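Local coordinates for protein TipC2 (Streptococcus intermedius B196, PDB 6DHX) that probably acts as an immunity protein that protects the cell from an antibacterial toxin exported by a type VII secretion system, at residues K19-E24 against K168-I173; K160-K165 against K181-V186. All coordinates share one frame; numbering follows the deposited sequence.

How the contacts relate
Contacts 1 and 2 both draw on helix 151-173, the first near its C-terminal end and the second further back, and their centres lie about 8 Å apart. Both are buried, and contact 1 covers the larger area, 172 against 99 Å². Contact 1 joins two helices, mixing apolar packing with one indole-carboxylate bond; contact 2 joins the helix to the loop before strand 187-190, almost wholly through a tyrosine hydroxyl, an asparagine amide and a water. The two meet directly: Ile-21 N lies 2.8 Å from Tyr-183 O, a probable hydrogen bond, and the Phe-22 and Tyr-183 rings pack edge-to-face. Residues 181-186 thus lie against residues 19-24 as well as the helix.

Contact 1: residues K19-E24 against K168-I173; sequences KNIFDE and KDWCSI
Trp-170 reaches from helix 151-173 to the first turn of helix 21-32, where its indole meets Glu-24 and Ile-21. The nearest approach of the two backbones, Trp-170 CA to Ile-21 CA, is 9.1 Å, so side chains bridge the gap. A chi1 of 176° sets the indole opposite the backbone N and sends it across, and Trp-170 NE1 donates to Glu-24 OE1 at 2.8 Å with an N-H...O angle of 158°. The oxygen sits at the ring edge, nearly in the indole plane, and is met on its anti side; carboxylate and ring are turned 28° from each other. Trp-170 CD1 lies 4.1 Å from Ile-21 CG1, the isoleucine meeting the indole obliquely, neither over its face nor at its edge. Next along the helix, Cys-171 adds a smaller apolar touch, its SG 4.1 Å from Ile-21 CD1. Ile-21 therefore spans both residues.

The opposing helix starts at an N-cap: Asn-20 OD1 accepts from Asp-23 N at 2.8 Å and, in a weak bond, from Phe-22 N. The buried Glu-24 carboxylate has further partners, OE1 taking the Ser-176 hydroxyl and OE2 the Lys-177 backbone N. Three donors thus fix its rotation and probably stabilise its negative charge; the one carboxylate links helix 21-32 to Trp-170 and to the loop residues that follow helix 151-173.

Contact 2: residues K160-K165 against K181-V186; sequences KIVNQK and KDYGQV
Asn-163 and Tyr-183 form the tight part of this contact, meeting through their polar ends. Tyr-183 OH donates to Asn-163 OD1 over a short 2.5 Å, approaching in the carbonyl plane on a lone pair at a C=O...O angle of 124°. The oxygen lies at the tyrosine ring edge, in its plane, while the amide is turned 65° from the ring and the asparagine comes in roughly perpendicular to the length of the tyrosine. Asn-163 CB already points at the loop, and with CG anti to the carbonyl carbon (chi1 -74°) OD1 meets the hydroxyl. The amide nitrogen end is looser and joined through a water: Asn-163 ND2 donates to it at 2.9 Å, and it donates to Tyr-183 OH at 3.2 Å. Val-162 CG1 only grazes Tyr-183 OH, at 4.5 Å.

Residues 160-165, which carry Asn-163, form a wider pi-type turn of helix 151-173. Glu-159 OE1 accepts from Asn-163 ND2, and Tyr-158 OH bonds to the tyrosine hydroxyl, extending the polar cluster along this helix. Beside the cluster, Val-162 packs on Ile-92 and Phe-94 of strand 89-99, while the Tyr-183 ring touches Leu-167. The loop thus runs between helices 151-173 and 21-32 on its way to strand 187-190.

Contact 1: residues K19-E24 against K168-I173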
# COMPACT_ATOMS: atom_id res chain seq x y z
N LYS A 19 4.96 12.86 -11.84
CA LYS A 19 4.79 12.24 -13.16
C LYS A 19 3.70 11.17 -13.16
O LYS A 19 3.28 10.72 -14.25
CB LYS A 19 6.13 11.64 -13.65
CG LYS A 19 7.22 12.67 -14.04
CD LYS A 19 8.27 12.06 -14.98
CE LYS A 19 9.45 12.99 -15.24
NZ LYS A 19 10.28 12.53 -16.46
N ASN A 20 3.22 10.80 -11.99
CA ASN A 20 2.16 9.82 -11.82
C ASN A 20 1.51 10.02 -10.46
O ASN A 20 1.96 10.82 -9.63
CB ASN A 20 2.73 8.39 -11.95
CG ASN A 20 3.82 8.15 -10.94
OD1 ASN A 20 3.54 8.18 -9.74
ND2 ASN A 20 5.06 7.96 -11.41
N ILE A 21 0.45 9.24 -10.21
CA ILE A 21 -0.35 9.45 -9.01
C ILE A 21 0.42 9.11 -7.76
O ILE A 21 0.16 9.70 -6.69
CB ILE A 21 -1.67 8.64 -9.10
CG1 ILE A 21 -2.62 9.07 -7.99
CG2 ILE A 21 -1.37 7.09 -9.04
CD1 ILE A 21 -4.09 8.62 -8.26
N PHE A 22 1.40 8.20 -7.83
CA PHE A 22 2.17 7.85 -6.65
C PHE A 22 3.16 8.96 -6.30
O PHE A 22 3.35 9.26 -5.12
CB PHE A 22 2.92 6.51 -6.87
CG PHE A 22 1.95 5.41 -7.28
CD1 PHE A 22 1.05 4.89 -6.33
CD2 PHE A 22 1.83 5.03 -8.59
CE1 PHE A 22 0.07 3.96 -6.70
CE2 PHE A 22 0.84 4.09 -8.98
CZ PHE A 22 -0.03 3.56 -8.02
N ASP A 23 3.79 9.57 -7.31
CA ASP A 23 4.58 10.79 -7.05
C ASP A 23 3.71 11.85 -6.37
O ASP A 23 4.18 12.61 -5.52
CB ASP A 23 5.10 11.43 -8.34
CG ASP A 23 6.26 10.69 -8.98
OD1 ASP A 23 7.02 9.95 -8.33
OD2 ASP A 23 6.44 10.91 -10.22
N GLU A 24 2.48 12.00 -6.84
CA GLU A 24 1.63 13.05 -6.29
C GLU A 24 1.37 12.81 -4.80
O GLU A 24 1.52 13.71 -3.96
CB GLU A 24 0.35 13.07 -7.13
CG GLU A 24 -0.56 14.18 -6.93
CD GLU A 24 -1.77 14.01 -7.85
OE1 GLU A 24 -2.65 13.20 -7.46
OE2 GLU A 24 -1.81 14.66 -8.92
N LYS A 168 -8.97 6.20 -4.92
CA LYS A 168 -10.19 6.99 -5.03
C LYS A 168 -10.31 7.95 -3.84
O LYS A 168 -10.71 9.12 -3.98
CB LYS A 168 -11.40 6.06 -5.11
CG LYS A 168 -12.70 6.76 -5.42
CD LYS A 168 -13.85 5.77 -5.45
CE LYS A 168 -15.12 6.37 -6.04
NZ LYS A 168 -16.19 5.35 -6.12
N ASP A 169 -9.90 7.48 -2.65
CA ASP A 169 -9.84 8.34 -1.47
C ASP A 169 -8.86 9.49 -1.66
O ASP A 169 -9.14 10.62 -1.26
CB ASP A 169 -9.41 7.53 -0.23
CG ASP A 169 -10.55 6.73 0.37
OD1 ASP A 169 -11.70 6.93 -0.05
OD2 ASP A 169 -10.29 5.89 1.24
N TRP A 170 -7.66 9.19 -2.20
CA TRP A 170 -6.71 10.26 -2.50
C TRP A 170 -7.34 11.33 -3.36
O TRP A 170 -7.21 12.54 -3.08
CB TRP A 170 -5.49 9.67 -3.25
CG TRP A 170 -4.54 10.77 -3.66
CD1 TRP A 170 -4.27 11.23 -4.93
CD2 TRP A 170 -3.75 11.57 -2.76
NE1 TRP A 170 -3.36 12.28 -4.87
CE2 TRP A 170 -3.02 12.50 -3.56
CE3 TRP A 170 -3.58 11.58 -1.36
CZ2 TRP A 170 -2.12 13.43 -3.00
CZ3 TRP A 170 -2.66 12.53 -0.79
CH2 TRP A 170 -1.96 13.42 -1.62
N CYS A 171 -8.05 10.90 -4.42
CA CYS A 171 -8.68 11.88 -5.31
C CYS A 171 -9.84 12.62 -4.65
O CYS A 171 -10.23 13.69 -5.14
CB CYS A 171 -9.14 11.22 -6.64
SG CYS A 171 -7.65 10.55 -7.56
N SER A 172 -10.33 12.15 -3.50
CA SER A 172 -11.35 12.89 -2.77
C SER A 172 -10.78 13.98 -1.86
O SER A 172 -11.54 14.86 -1.44
CB SER A 172 -12.18 11.93 -1.90
OG SER A 172 -11.52 11.61 -0.69
N ILE A 173 -9.49 13.92 -1.51
CA ILE A 173 -8.91 14.97 -0.66
C ILE A 173 -7.88 15.83 -1.39
O ILE A 173 -7.51 16.89 -0.87
CB ILE A 173 -8.25 14.36 0.59
CG1 ILE A 173 -7.06 13.50 0.17
CG2 ILE A 173 -9.26 13.54 1.35
CD1 ILE A 173 -6.33 12.93 1.38

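Contact 2: residues K160-K165 against K181-V186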
# COMPACT_ATOMS: atom_id res chain seq x y z
N LYS A 160 -10.08 -3.56 -6.17
CA LYS A 160 -11.06 -3.15 -5.16
C LYS A 160 -10.45 -2.25 -4.09
O LYS A 160 -11.06 -1.25 -3.69
CB LYS A 160 -11.66 -4.40 -4.53
CG LYS A 160 -12.77 -4.09 -3.53
CD LYS A 160 -13.29 -5.44 -2.99
CE LYS A 160 -14.13 -5.26 -1.73
NZ LYS A 160 -15.24 -4.30 -1.94
N ILE A 161 -9.27 -2.61 -3.59
CA ILE A 161 -8.70 -1.88 -2.47
C ILE A 161 -7.79 -0.77 -2.92
O ILE A 161 -7.86 0.35 -2.39
CB ILE A 161 -7.94 -2.84 -1.52
CG1 ILE A 161 -8.90 -3.92 -0.99
CG2 ILE A 161 -7.23 -2.02 -0.39
CD1 ILE A 161 -10.12 -3.36 -0.21
N VAL A 162 -6.85 -1.04 -3.83
CA VAL A 162 -5.93 0.05 -4.21
C VAL A 162 -6.64 1.06 -5.10
O VAL A 162 -6.57 2.26 -4.87
CB VAL A 162 -4.64 -0.47 -4.88
CG1 VAL A 162 -3.75 0.75 -5.36
CG2 VAL A 162 -3.83 -1.32 -3.89
N ASN A 163 -7.29 0.58 -6.18
CA ASN A 163 -7.85 1.57 -7.11
C ASN A 163 -9.14 2.18 -6.59
O ASN A 163 -9.28 3.41 -6.56
CB ASN A 163 -8.05 0.92 -8.48
CG ASN A 163 -6.72 0.72 -9.20
OD1 ASN A 163 -5.74 1.40 -8.88
ND2 ASN A 163 -6.69 -0.16 -10.18
N GLN A 164 -10.09 1.35 -6.18
CA GLN A 164 -11.43 1.81 -5.85
C GLN A 164 -11.54 2.31 -4.42
O GLN A 164 -12.59 2.87 -4.02
CB GLN A 164 -12.46 0.68 -6.10
CG GLN A 164 -12.62 0.33 -7.60
CD GLN A 164 -12.61 1.59 -8.45
OE1 GLN A 164 -13.34 2.56 -8.17
NE2 GLN A 164 -11.75 1.62 -9.47
N LYS A 165 -10.49 2.18 -3.62
CA LYS A 165 -10.58 2.68 -2.27
C LYS A 165 -9.43 3.65 -1.99
O LYS A 165 -9.68 4.86 -1.84
CB LYS A 165 -10.60 1.52 -1.26
CG LYS A 165 -10.92 1.93 0.18
CD LYS A 165 -11.21 0.67 1.00
CE LYS A 165 -11.51 0.99 2.44
NZ LYS A 165 -12.79 1.79 2.59
N LYS A 181 -7.82 5.11 -12.75
CA LYS A 181 -7.74 4.38 -14.01
C LYS A 181 -6.67 4.94 -14.94
O LYS A 181 -6.45 4.39 -16.02
CB LYS A 181 -9.10 4.35 -14.71
CG LYS A 181 -9.61 5.69 -15.15
CD LYS A 181 -10.67 5.51 -16.25
CE LYS A 181 -11.69 6.64 -16.22
NZ LYS A 181 -12.77 6.43 -17.23
N ASP A 182 -5.95 5.99 -14.54
CA ASP A 182 -4.85 6.49 -15.36
C ASP A 182 -3.77 6.98 -14.41
O ASP A 182 -3.82 8.13 -13.94
CB ASP A 182 -5.23 7.60 -16.32
CG ASP A 182 -4.00 8.19 -17.01
OD1 ASP A 182 -2.98 7.45 -17.21
OD2 ASP A 182 -4.03 9.41 -17.29
N TYR A 183 -2.81 6.11 -14.13
CA TYR A 183 -1.83 6.45 -13.11
C TYR A 183 -0.83 7.50 -13.57
O TYR A 183 -0.17 8.11 -12.73
CB TYR A 183 -1.00 5.21 -12.73
CG TYR A 183 -1.69 4.12 -11.96
CD1 TYR A 183 -2.95 4.31 -11.38
CD2 TYR A 183 -1.06 2.90 -11.77
CE1 TYR A 183 -3.56 3.30 -10.65
CE2 TYR A 183 -1.64 1.88 -11.05
CZ TYR A 183 -2.88 2.07 -10.50
OH TYR A 183 -3.43 1.03 -9.79
N GLY A 184 -0.64 7.66 -14.88
CA GLY A 184 0.43 8.50 -15.39
C GLY A 184 1.64 7.68 -15.80
O GLY A 184 1.51 6.51 -16.17
N GLN A 185 2.82 8.29 -15.75
CA GLN A 185 4.05 7.70 -16.26
C GLN A 185 4.68 6.91 -15.13
O GLN A 185 5.32 7.48 -14.24
CB GLN A 185 5.00 8.80 -16.76
CG GLN A 185 4.68 9.27 -18.16
CD GLN A 185 5.73 10.25 -18.70
OE1 GLN A 185 6.22 11.11 -17.98
NE2 GLN A 185 6.09 10.10 -19.98
N VAL A 186 4.51 5.59 -15.15
CA VAL A 186 5.00 4.74 -14.06
C VAL A 186 5.19 3.34 -14.63
O VAL A 186 4.36 2.86 -15.40
CB VAL A 186 4.03 4.72 -12.85
CG1 VAL A 186 2.61 4.34 -13.28
CG2 VAL A 186 4.51 3.69 -11.79
O HOH W 1 -4.60 -0.84 -12.14